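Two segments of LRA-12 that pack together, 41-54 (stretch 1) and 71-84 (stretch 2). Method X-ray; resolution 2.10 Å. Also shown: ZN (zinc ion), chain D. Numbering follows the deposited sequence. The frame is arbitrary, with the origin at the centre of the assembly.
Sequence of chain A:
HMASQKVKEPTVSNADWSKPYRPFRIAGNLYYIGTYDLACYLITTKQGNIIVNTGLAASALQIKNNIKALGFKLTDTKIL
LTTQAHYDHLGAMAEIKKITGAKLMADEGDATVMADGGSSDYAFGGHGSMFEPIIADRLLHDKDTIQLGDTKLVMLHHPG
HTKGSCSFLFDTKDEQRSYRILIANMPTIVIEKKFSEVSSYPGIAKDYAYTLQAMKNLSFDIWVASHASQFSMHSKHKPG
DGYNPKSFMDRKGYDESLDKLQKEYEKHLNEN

Stretch 1, residues 41-54: YLITTKQGNIIVNT
Stretch 2, residues 71-84: GFKLTDTKILLTTQ

Stretch 1 is a β-hairpin, strands 41-45 and 48-52 joined by a type I turn from Thr 45 to Gly 48; stretch 2 leads through a 3-10 segment (74-76) into strand 77-81. Strands 48-52 and 77-81 run parallel, their axes 29° apart and 4.4 Å at closest approach, and the contact buries 831 Å².

Backbone hydrogen bonds set the register. Asn 49 N donates to Asp 76 O (2.8 Å), and Asn 49 O accepts from Lys 78 N (2.8 Å) and, weakly, from Ile 79 N (3.3 Å). This shared carbonyl marks a β-bulge: Asn 49 pairs with Thr 77, but Ile 50 pairs with Ile 79, and Lys 78 (phi/psi -112/-31) is the extra residue. The ladder then continues regularly, from Ile 51 N to Ile 79 O (3.0 Å), Leu 81 N to Ile 51 O (2.9 Å) and Asn 53 N to Leu 81 O (2.8 Å). Gly 48 (112/-169) lies with CA 3.1 Å from Asp 76 O; a CB there would clash with that oxygen and with Lys 78 CG.

Apolar side chains pack on both sheet faces. On one, Ile 50 CG2 meets Leu 81 CD1 at 3.7 Å and Ile 79 CG2 at 4.1 Å. On the other, Ile 51 (m, t) places CD1 3.6 Å from Thr 77 CG2, while its CB lies 4.0 Å from Leu 80 CD2. Phe 72 (chi1 m, chi2 -74°) reaches the first hairpin strand: Thr 44 CG2 sits 3.5 Å from its ring centroid, 8° off the normal, a CH-pi contact, and Leu 42 CD2 approaches Phe 72 CD2 to 3.8 Å.

Beyond the strands, Asn 53 (71/155; chi1 m, chi2 -26°) extends the pairing through its side chain. OD1 accepts from Thr 83 N (3.0 Å), and ND2 donates to Thr 83 OG1 (3.3 Å). Gln 84 OE1 binds zinc at 1.8 Å.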

# COMPACT_ATOMS: atom_id res chain seq x y z
N TYR A 41 -0.78 -4.22 5.97
CA TYR A 41 0.19 -4.18 7.05
C TYR A 41 -0.43 -3.62 8.29
O TYR A 41 -1.33 -2.75 8.23
CB TYR A 41 1.41 -3.36 6.63
CG TYR A 41 2.05 -3.88 5.36
CD1 TYR A 41 2.91 -4.98 5.38
CD2 TYR A 41 1.78 -3.27 4.13
CE1 TYR A 41 3.49 -5.46 4.22
CE2 TYR A 41 2.33 -3.76 2.96
CZ TYR A 41 3.21 -4.85 3.01
OH TYR A 41 3.76 -5.31 1.83
N LEU A 42 0.02 -4.14 9.42
CA LEU A 42 -0.32 -3.66 10.73
C LEU A 42 0.96 -3.18 11.41
O LEU A 42 1.97 -3.88 11.44
CB LEU A 42 -1.02 -4.76 11.57
CG LEU A 42 -1.55 -4.34 12.95
CD1 LEU A 42 -2.81 -3.50 12.81
CD2 LEU A 42 -1.87 -5.54 13.81
N ILE A 43 0.90 -1.96 11.93
CA ILE A 43 1.98 -1.36 12.69
C ILE A 43 1.39 -1.11 14.07
O ILE A 43 0.40 -0.37 14.21
CB ILE A 43 2.48 -0.03 12.04
CG1 ILE A 43 2.99 -0.28 10.61
CG2 ILE A 43 3.59 0.60 12.87
CD1 ILE A 43 2.95 0.95 9.76
N THR A 44 1.98 -1.75 15.07
CA THR A 44 1.45 -1.77 16.42
C THR A 44 2.30 -0.85 17.30
O THR A 44 3.53 -0.96 17.29
CB THR A 44 1.49 -3.21 17.00
OG1 THR A 44 2.84 -3.69 17.01
CG2 THR A 44 0.66 -4.15 16.14
N THR A 45 1.66 0.05 18.04
CA THR A 45 2.37 0.99 18.92
C THR A 45 1.73 0.95 20.28
O THR A 45 0.65 0.36 20.45
CB THR A 45 2.28 2.46 18.43
OG1 THR A 45 1.04 3.04 18.88
CG2 THR A 45 2.37 2.55 16.90
N LYS A 46 2.36 1.64 21.24
CA LYS A 46 1.79 1.85 22.57
C LYS A 46 0.46 2.63 22.58
O LYS A 46 -0.29 2.53 23.54
CB LYS A 46 2.81 2.50 23.54
CG LYS A 46 3.07 3.99 23.30
CD LYS A 46 3.61 4.69 24.53
CE LYS A 46 4.45 5.90 24.15
NZ LYS A 46 3.66 6.99 23.49
N GLN A 47 0.16 3.39 21.53
CA GLN A 47 -1.10 4.16 21.47
C GLN A 47 -2.14 3.60 20.49
O GLN A 47 -3.08 4.31 20.13
CB GLN A 47 -0.81 5.61 21.12
CG GLN A 47 -0.33 6.37 22.32
CD GLN A 47 0.36 7.63 21.92
OE1 GLN A 47 0.05 8.23 20.85
NE2 GLN A 47 1.31 8.06 22.75
N GLY A 48 -1.96 2.34 20.10
CA GLY A 48 -2.87 1.67 19.20
C GLY A 48 -2.18 1.39 17.88
O GLY A 48 -0.96 1.55 17.76
N ASN A 49 -2.96 0.99 16.87
CA ASN A 49 -2.38 0.45 15.64
C ASN A 49 -2.73 1.21 14.36
O ASN A 49 -3.71 1.91 14.30
CB ASN A 49 -2.72 -1.04 15.48
CG ASN A 49 -2.55 -1.82 16.76
OD1 ASN A 49 -1.59 -1.61 17.49
ND2 ASN A 49 -3.49 -2.74 17.05
N ILE A 50 -1.89 1.01 13.35
CA ILE A 50 -2.07 1.53 12.03
C ILE A 50 -2.27 0.35 11.10
O ILE A 50 -1.50 -0.65 11.18
CB ILE A 50 -0.84 2.32 11.59
CG1 ILE A 50 -0.41 3.28 12.72
CG2 ILE A 50 -1.10 3.02 10.26
CD1 ILE A 50 0.62 4.31 12.31
N ILE A 51 -3.27 0.44 10.23
CA ILE A 51 -3.48 -0.53 9.15
C ILE A 51 -3.17 0.19 7.85
O ILE A 51 -3.66 1.31 7.64
CB ILE A 51 -4.93 -1.08 9.09
CG1 ILE A 51 -5.27 -1.83 10.39
CG2 ILE A 51 -5.12 -1.97 7.85
CD1 ILE A 51 -6.76 -2.13 10.58
N VAL A 52 -2.34 -0.44 7.00
CA VAL A 52 -2.00 0.12 5.67
C VAL A 52 -2.61 -0.82 4.64
O VAL A 52 -2.28 -2.02 4.62
CB VAL A 52 -0.48 0.21 5.44
CG1 VAL A 52 -0.17 0.81 4.07
CG2 VAL A 52 0.23 1.00 6.56
N ASN A 53 -3.54 -0.30 3.83
CA ASN A 53 -4.28 -1.07 2.82
C ASN A 53 -5.31 -2.05 3.33
O ASN A 53 -5.20 -2.54 4.44
CB ASN A 53 -3.34 -1.80 1.83
CG ASN A 53 -2.45 -0.83 1.07
OD1 ASN A 53 -2.79 0.37 0.88
ND2 ASN A 53 -1.31 -1.32 0.61
N THR A 54 -6.29 -2.35 2.49
CA THR A 54 -7.11 -3.57 2.63
C THR A 54 -6.94 -4.40 1.34
O THR A 54 -6.08 -4.11 0.51
CB THR A 54 -8.61 -3.25 2.84
OG1 THR A 54 -9.17 -2.76 1.61
CG2 THR A 54 -8.79 -2.21 3.91
N GLY A 71 -2.87 -11.74 18.07
CA GLY A 71 -3.09 -11.30 19.45
C GLY A 71 -3.17 -9.80 19.65
O GLY A 71 -2.93 -9.31 20.75
N PHE A 72 -3.49 -9.07 18.58
CA PHE A 72 -3.85 -7.65 18.68
C PHE A 72 -5.36 -7.45 18.60
O PHE A 72 -6.10 -8.36 18.24
CB PHE A 72 -3.10 -6.78 17.64
CG PHE A 72 -1.61 -6.91 17.73
CD1 PHE A 72 -0.91 -6.32 18.78
CD2 PHE A 72 -0.92 -7.71 16.84
CE1 PHE A 72 0.46 -6.48 18.90
CE2 PHE A 72 0.46 -7.87 16.95
CZ PHE A 72 1.15 -7.25 17.98
N LYS A 73 -5.81 -6.25 18.96
CA LYS A 73 -7.22 -5.96 19.07
C LYS A 73 -7.64 -4.97 17.99
O LYS A 73 -7.05 -3.89 17.87
CB LYS A 73 -7.52 -5.35 20.44
CG LYS A 73 -7.59 -6.34 21.58
CD LYS A 73 -7.61 -5.60 22.92
CE LYS A 73 -8.85 -4.73 23.07
NZ LYS A 73 -8.91 -4.14 24.44
N LEU A 74 -8.66 -5.35 17.24
CA LEU A 74 -9.19 -4.49 16.18
C LEU A 74 -9.62 -3.09 16.69
O LEU A 74 -9.42 -2.09 15.95
CB LEU A 74 -10.30 -5.20 15.40
CG LEU A 74 -10.93 -4.43 14.26
CD1 LEU A 74 -9.99 -4.31 13.06
CD2 LEU A 74 -12.27 -5.06 13.90
N THR A 75 -10.11 -3.01 17.95
CA THR A 75 -10.50 -1.74 18.59
C THR A 75 -9.32 -0.89 18.97
O THR A 75 -9.52 0.25 19.41
CB THR A 75 -11.33 -1.89 19.91
OG1 THR A 75 -10.67 -2.78 20.82
CG2 THR A 75 -12.74 -2.35 19.64
N ASP A 76 -8.11 -1.41 18.86
CA ASP A 76 -6.92 -0.56 19.04
C ASP A 76 -6.52 0.20 17.76
O ASP A 76 -5.56 0.94 17.79
CB ASP A 76 -5.72 -1.36 19.60
CG ASP A 76 -5.88 -1.71 21.11
OD1 ASP A 76 -6.21 -0.82 21.92
OD2 ASP A 76 -5.68 -2.89 21.48
N THR A 77 -7.24 -0.00 16.65
CA THR A 77 -6.93 0.64 15.37
C THR A 77 -7.18 2.12 15.44
O THR A 77 -8.29 2.54 15.75
CB THR A 77 -7.72 0.02 14.19
OG1 THR A 77 -7.43 -1.38 14.12
CG2 THR A 77 -7.32 0.64 12.86
N LYS A 78 -6.15 2.93 15.22
CA LYS A 78 -6.29 4.39 15.34
C LYS A 78 -6.19 5.10 14.01
O LYS A 78 -6.81 6.15 13.82
CB LYS A 78 -5.24 4.97 16.28
CG LYS A 78 -5.33 4.62 17.75
CD LYS A 78 -6.72 4.75 18.38
CE LYS A 78 -6.60 4.48 19.88
NZ LYS A 78 -7.58 3.47 20.42
N ILE A 79 -5.40 4.53 13.11
CA ILE A 79 -5.05 5.15 11.84
C ILE A 79 -5.14 4.12 10.70
O ILE A 79 -4.75 2.96 10.86
CB ILE A 79 -3.66 5.84 11.86
CG1 ILE A 79 -3.61 6.90 12.98
CG2 ILE A 79 -3.33 6.44 10.49
CD1 ILE A 79 -2.29 7.65 13.11
N LEU A 80 -5.73 4.57 9.60
CA LEU A 80 -5.83 3.84 8.34
C LEU A 80 -5.07 4.62 7.26
O LEU A 80 -5.29 5.83 7.08
CB LEU A 80 -7.31 3.70 7.91
CG LEU A 80 -8.24 3.05 8.95
CD1 LEU A 80 -9.69 3.14 8.51
CD2 LEU A 80 -7.84 1.60 9.23
N LEU A 81 -4.19 3.91 6.56
CA LEU A 81 -3.45 4.46 5.43
C LEU A 81 -3.63 3.60 4.17
O LEU A 81 -4.02 2.43 4.27
CB LEU A 81 -1.97 4.55 5.78
CG LEU A 81 -1.59 5.34 7.05
CD1 LEU A 81 -0.12 5.14 7.39
CD2 LEU A 81 -1.90 6.82 6.84
N THR A 82 -3.34 4.18 3.01
CA THR A 82 -3.23 3.40 1.79
C THR A 82 -2.09 3.90 0.93
O THR A 82 -1.77 5.08 0.96
CB THR A 82 -4.55 3.36 0.95
OG1 THR A 82 -4.40 2.50 -0.21
CG2 THR A 82 -4.93 4.78 0.45
N THR A 83 -1.48 3.01 0.15
CA THR A 83 -0.45 3.41 -0.80
C THR A 83 -1.01 3.86 -2.17
O THR A 83 -0.23 4.32 -3.04
CB THR A 83 0.52 2.25 -1.01
OG1 THR A 83 -0.24 1.08 -1.36
CG2 THR A 83 1.30 1.99 0.32
N GLN A 84 -2.32 3.76 -2.37
CA GLN A 84 -2.83 3.64 -3.71
C GLN A 84 -4.35 3.59 -3.71
O GLN A 84 -4.91 2.63 -3.17
CB GLN A 84 -2.38 2.22 -4.20
CG GLN A 84 -1.88 2.16 -5.56
CD GLN A 84 -1.89 0.77 -6.10
OE1 GLN A 84 -2.87 0.37 -6.77
NE2 GLN A 84 -0.77 0.00 -5.84
ZN ZN D . -3.18 -0.07 -8.50
O HOH W 1 -3.42 -1.86 -8.00